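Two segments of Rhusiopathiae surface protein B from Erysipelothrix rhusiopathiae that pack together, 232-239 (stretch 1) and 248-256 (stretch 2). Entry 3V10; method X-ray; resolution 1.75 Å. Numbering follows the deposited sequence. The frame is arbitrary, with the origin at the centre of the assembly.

Stretch 1 232-239: AFNKEYGT
Stretch 2, residues 248-256: TVMIPKEKA

Residues 232-236 of stretch 1 are helical, continuing a helix that begins earlier, and the chain turns into a strand at Thr-239. Residues 248-251 of stretch 2 continue a strand that begins earlier; the chain then passes Pro-252 at the N-cap position and enters a helix at Lys-253. The axes of helix 232-236 and strand 248-251 approach to 10.1 Å, with 33° between their N-to-C directions.

Thr-239 and Met-250 form an antiparallel hydrogen-bonded pair, which satisfies both donors and both acceptors. Thr-239 N donates to Met-250 O at 2.9 Å (167°), and Met-250 N donates to Thr-239 O at 2.8 Å (160°). Their side chains lie on the same face of the sheet, both with chi1 m. Each carbonyl also takes a CA-H...O contact: Gly-238 CA to Met-250 O, 3.4 Å, and Val-249 CA to Thr-239 O, 3.6 Å.

In the helix, Phe-233 O accepts from Tyr-237 N at 2.9 Å and Gly-238 N at 3.1 Å. Gly-238 then leaves helical geometry at phi/psi 174/-147. An ideal CB on Gly-238 would clash with Met-250 O, 2.2 Å away.

Tyr-237 O is buried without a hydrogen-bonding partner. Around Tyr-237 O lie carbons: Pro-252 CD at 3.2 Å, Lys-255 CB at 3.4 Å and Ile-251 CG2 at 3.8 Å. Tyr-237 OH is hydrogen-bonded elsewhere in the structure. The Tyr-237 ring (chi1 m, chi2 82°) meets the lysine chain obliquely, Tyr-237 CD2 to Lys-255 CD 4.4 Å.

Lys-255 (m, m, t, m) points its CA-to-CB bond toward stretch 1. Lys-255 CE lies 3.1 Å from Glu-236 O. Lys-255 N and Ala-256 N each donate to Pro-252 O at 3.0 Å.

Buried Phe-233 (chi1 t, chi2 84°) supplies the apolar packing. Phe-233 CZ lies 3.9 Å from Ile-251 CG1, at the ring edge, and 4.3 Å from Val-249 CG1.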

ATOM      1  N   ALA A 232      13.837  -1.228  25.109  1.00 17.16           N
ATOM      2  CA  ALA A 232      15.136  -1.850  25.307  1.00 17.29           C
ATOM      3  C   ALA A 232      16.202  -1.000  24.626  1.00 18.18           C
ATOM      4  O   ALA A 232      17.299  -0.805  25.159  1.00 18.63           O
ATOM      5  CB  ALA A 232      15.133  -3.259  24.724  1.00 18.35           C
ATOM      6  N   PHE A 233      15.867  -0.496  23.443  1.00 18.40           N
ATOM      7  CA  PHE A 233      16.780   0.347  22.680  1.00 16.33           C
ATOM      8  C   PHE A 233      17.169   1.554  23.525  1.00 16.58           C
ATOM      9  O   PHE A 233      18.344   1.922  23.600  1.00 17.23           O
ATOM     10  CB  PHE A 233      16.107   0.827  21.394  1.00 15.50           C
ATOM     11  CG  PHE A 233      16.980   1.715  20.552  1.00 15.74           C
ATOM     12  CD1 PHE A 233      17.895   1.168  19.659  1.00 14.51           C
ATOM     13  CD2 PHE A 233      16.895   3.100  20.662  1.00 15.39           C
ATOM     14  CE1 PHE A 233      18.715   1.989  18.883  1.00 15.92           C
ATOM     15  CE2 PHE A 233      17.710   3.931  19.892  1.00 15.71           C
ATOM     16  CZ  PHE A 233      18.621   3.368  19.000  1.00 15.92           C
ATOM     17  N   ASN A 234      16.173   2.166  24.162  1.00 15.45           N
ATOM     18  CA  ASN A 234      16.399   3.338  24.999  1.00 17.65           C
ATOM     19  C   ASN A 234      17.284   3.063  26.209  1.00 19.37           C
ATOM     20  O   ASN A 234      17.852   3.990  26.785  1.00 20.16           O
ATOM     21  CB  ASN A 234      15.069   3.925  25.480  1.00 16.20           C
ATOM     22  CG  ASN A 234      14.265   4.543  24.355  1.00 16.50           C
ATOM     23  OD1 ASN A 234      14.804   4.873  23.303  1.00 15.65           O
ATOM     24  ND2 ASN A 234      12.967   4.715  24.578  1.00 18.22           N
ATOM     25  N   LYS A 235      17.396   1.797  26.596  1.00 20.25           N
ATOM     26  CA  LYS A 235      18.214   1.438  27.751  1.00 22.32           C
ATOM     27  C   LYS A 235      19.624   0.979  27.397  1.00 23.17           C
ATOM     28  O   LYS A 235      20.516   1.005  28.249  1.00 24.72           O
ATOM     29  CB  LYS A 235      17.533   0.330  28.563  1.00 22.78           C
ATOM     30  CG  LYS A 235      16.152   0.682  29.095  1.00 23.84           C
ATOM     31  CD  LYS A 235      15.632  -0.395  30.050  1.00 26.13           C
ATOM     32  CE  LYS A 235      15.502  -1.757  29.373  1.00 27.65           C
ATOM     33  NZ  LYS A 235      14.484  -1.747  28.289  1.00 29.05           N
ATOM     34  N   GLU A 236      19.838   0.574  26.148  1.00 23.38           N
ATOM     35  CA  GLU A 236      21.147   0.070  25.744  1.00 23.56           C
ATOM     36  C   GLU A 236      21.876   0.763  24.597  1.00 22.89           C
ATOM     37  O   GLU A 236      23.093   0.946  24.661  1.00 22.49           O
ATOM     38  CB  GLU A 236      21.039  -1.415  25.380  1.00 27.71           C
ATOM     39  CG  GLU A 236      20.577  -2.335  26.492  1.00 33.28           C
ATOM     40  CD  GLU A 236      20.507  -3.782  26.036  1.00 35.97           C
ATOM     41  OE1 GLU A 236      19.735  -4.079  25.097  1.00 39.16           O
ATOM     42  OE2 GLU A 236      21.229  -4.621  26.613  1.00 39.30           O
ATOM     43  N   TYR A 237      21.150   1.149  23.551  1.00 19.92           N
ATOM     44  CA  TYR A 237      21.801   1.738  22.382  1.00 17.26           C
ATOM     45  C   TYR A 237      21.622   3.217  22.078  1.00 17.49           C
ATOM     46  O   TYR A 237      22.435   3.802  21.368  1.00 16.91           O
ATOM     47  CB  TYR A 237      21.421   0.932  21.142  1.00 18.33           C
ATOM     48  CG  TYR A 237      21.713  -0.540  21.275  1.00 19.90           C
ATOM     49  CD1 TYR A 237      20.827  -1.396  21.936  1.00 20.66           C
ATOM     50  CD2 TYR A 237      22.896  -1.078  20.774  1.00 21.20           C
ATOM     51  CE1 TYR A 237      21.119  -2.751  22.093  1.00 23.20           C
ATOM     52  CE2 TYR A 237      23.196  -2.431  20.927  1.00 21.04           C
ATOM     53  CZ  TYR A 237      22.307  -3.259  21.586  1.00 23.59           C
ATOM     54  OH  TYR A 237      22.614  -4.589  21.741  1.00 25.01           O
ATOM     55  N   GLY A 238      20.567   3.829  22.589  1.00 16.10           N
ATOM     56  CA  GLY A 238      20.373   5.234  22.302  1.00 16.45           C
ATOM     57  C   GLY A 238      19.066   5.765  22.834  1.00 15.19           C
ATOM     58  O   GLY A 238      18.584   5.310  23.868  1.00 17.22           O
ATOM     59  N   THR A 239      18.490   6.726  22.120  1.00 14.03           N
ATOM     60  CA  THR A 239      17.237   7.328  22.545  1.00 14.14           C
ATOM     61  C   THR A 239      16.289   7.538  21.374  1.00 13.84           C
ATOM     62  O   THR A 239      16.673   8.066  20.329  1.00 13.54           O
ATOM     63  CB  THR A 239      17.468   8.705  23.215  1.00 16.45           C
ATOM     64  OG1 THR A 239      18.437   8.581  24.266  1.00 17.28           O
ATOM     65  CG2 THR A 239      16.161   9.239  23.804  1.00 18.34           C
ATOM     66  N   THR A 248      12.176  10.908  16.717  1.00  7.35           N
ATOM     67  CA  THR A 248      13.604  11.177  16.667  1.00  8.74           C
ATOM     68  C   THR A 248      14.404   9.994  17.175  1.00  9.19           C
ATOM     69  O   THR A 248      14.064   9.397  18.192  1.00  9.38           O
ATOM     70  CB  THR A 248      13.949  12.419  17.521  1.00  9.31           C
ATOM     71  OG1 THR A 248      13.147  13.522  17.090  1.00  8.93           O
ATOM     72  CG2 THR A 248      15.437  12.777  17.393  1.00  9.67           C
ATOM     73  N   VAL A 249      15.465   9.656  16.449  1.00  8.75           N
ATOM     74  CA  VAL A 249      16.334   8.552  16.820  1.00 10.08           C
ATOM     75  C   VAL A 249      17.730   9.122  16.999  1.00  9.78           C
ATOM     76  O   VAL A 249      18.272   9.751  16.085  1.00  9.74           O
ATOM     77  CB  VAL A 249      16.382   7.468  15.712  1.00 10.94           C
ATOM     78  CG1 VAL A 249      17.299   6.317  16.132  1.00 12.23           C
ATOM     79  CG2 VAL A 249      14.979   6.957  15.429  1.00 10.61           C
ATOM     80  N   MET A 250      18.299   8.915  18.182  1.00 11.13           N
ATOM     81  CA  MET A 250      19.637   9.398  18.486  1.00 11.46           C
ATOM     82  C   MET A 250      20.499   8.214  18.905  1.00 11.64           C
ATOM     83  O   MET A 250      20.121   7.437  19.789  1.00 12.25           O
ATOM     84  CB  MET A 250      19.579  10.459  19.596  1.00 12.33           C
ATOM     85  CG  MET A 250      18.937  11.769  19.144  1.00 11.58           C
ATOM     86  SD  MET A 250      18.611  12.966  20.483  1.00 10.65           S
ATOM     87  CE  MET A 250      16.902  12.606  20.795  1.00 15.50           C
ATOM     88  N   ILE A 251      21.645   8.060  18.253  1.00 12.26           N
ATOM     89  CA  ILE A 251      22.552   6.957  18.559  1.00 12.45           C
ATOM     90  C   ILE A 251      23.971   7.457  18.819  1.00 13.08           C
ATOM     91  O   ILE A 251      24.615   8.018  17.933  1.00 12.78           O
ATOM     92  CB  ILE A 251      22.603   5.940  17.401  1.00 12.79           C
ATOM     93  CG1 ILE A 251      21.186   5.492  17.035  1.00 13.47           C
ATOM     94  CG2 ILE A 251      23.444   4.730  17.810  1.00 13.93           C
ATOM     95  CD1 ILE A 251      21.121   4.612  15.803  1.00 10.68           C
ATOM     96  N   PRO A 252      24.473   7.269  20.049  1.00 13.71           N
ATOM     97  CA  PRO A 252      25.831   7.714  20.386  1.00 14.10           C
ATOM     98  C   PRO A 252      26.876   7.044  19.495  1.00 14.41           C
ATOM     99  O   PRO A 252      26.711   5.897  19.094  1.00 14.86           O
ATOM    100  CB  PRO A 252      25.980   7.289  21.845  1.00 16.40           C
ATOM    101  CG  PRO A 252      24.580   7.368  22.366  1.00 16.07           C
ATOM    102  CD  PRO A 252      23.773   6.761  21.243  1.00 14.27           C
ATOM    103  N   LYS A 253      27.952   7.765  19.202  1.00 15.30           N
ATOM    104  CA  LYS A 253      29.030   7.266  18.355  1.00 15.31           C
ATOM    105  C   LYS A 253      29.485   5.812  18.623  1.00 17.14           C
ATOM    106  O   LYS A 253      29.572   5.020  17.681  1.00 16.00           O
ATOM    107  CB  LYS A 253      30.226   8.222  18.456  1.00 17.05           C
ATOM    108  CG  LYS A 253      31.435   7.802  17.649  1.00 17.03           C
ATOM    109  CD  LYS A 253      32.601   8.748  17.889  1.00 19.81           C
ATOM    110  CE  LYS A 253      33.846   8.336  17.112  1.00 22.70           C
ATOM    111  NZ  LYS A 253      35.011   9.217  17.444  1.00 25.05           N
ATOM    112  N   GLU A 254      29.758   5.462  19.886  1.00 18.39           N
ATOM    113  CA  GLU A 254      30.214   4.098  20.241  1.00 21.07           C
ATOM    114  C   GLU A 254      29.168   3.012  19.995  1.00 19.93           C
ATOM    115  O   GLU A 254      29.509   1.858  19.758  1.00 20.13           O
ATOM    116  CB  GLU A 254      30.672   3.971  21.728  1.00 23.22           C
ATOM    117  CG  GLU A 254      30.940   5.256  22.548  1.00 29.62           C
ATOM    118  CD  GLU A 254      32.082   6.102  22.001  1.00 31.93           C
ATOM    119  OE1 GLU A 254      32.843   5.587  21.157  1.00 34.80           O
ATOM    120  OE2 GLU A 254      32.227   7.286  22.393  1.00 34.34           O
ATOM    121  N   LYS A 255      27.894   3.373  20.090  1.00 18.50           N
ATOM    122  CA  LYS A 255      26.816   2.413  19.872  1.00 19.23           C
ATOM    123  C   LYS A 255      26.479   2.236  18.395  1.00 17.50           C
ATOM    124  O   LYS A 255      26.052   1.167  17.965  1.00 19.66           O
ATOM    125  CB  LYS A 255      25.564   2.842  20.653  1.00 20.57           C
ATOM    126  CG  LYS A 255      25.727   2.744  22.163  1.00 23.19           C
ATOM    127  CD  LYS A 255      26.119   1.329  22.609  1.00 25.56           C
ATOM    128  CE  LYS A 255      26.147   1.207  24.128  1.00 27.12           C
ATOM    129  NZ  LYS A 255      27.069   2.201  24.740  1.00 29.11           N
ATOM    130  N   ALA A 256      26.686   3.289  17.615  1.00 18.93           N
ATOM    131  CA  ALA A 256      26.401   3.256  16.186  1.00 18.43           C
ATOM    132  C   ALA A 256      27.500   2.537  15.421  1.00 19.30           C
ATOM    133  O   ALA A 256      27.249   1.935  14.378  1.00 18.14           O
ATOM    134  CB  ALA A 256      26.241   4.681  15.656  1.00 17.87           C
TER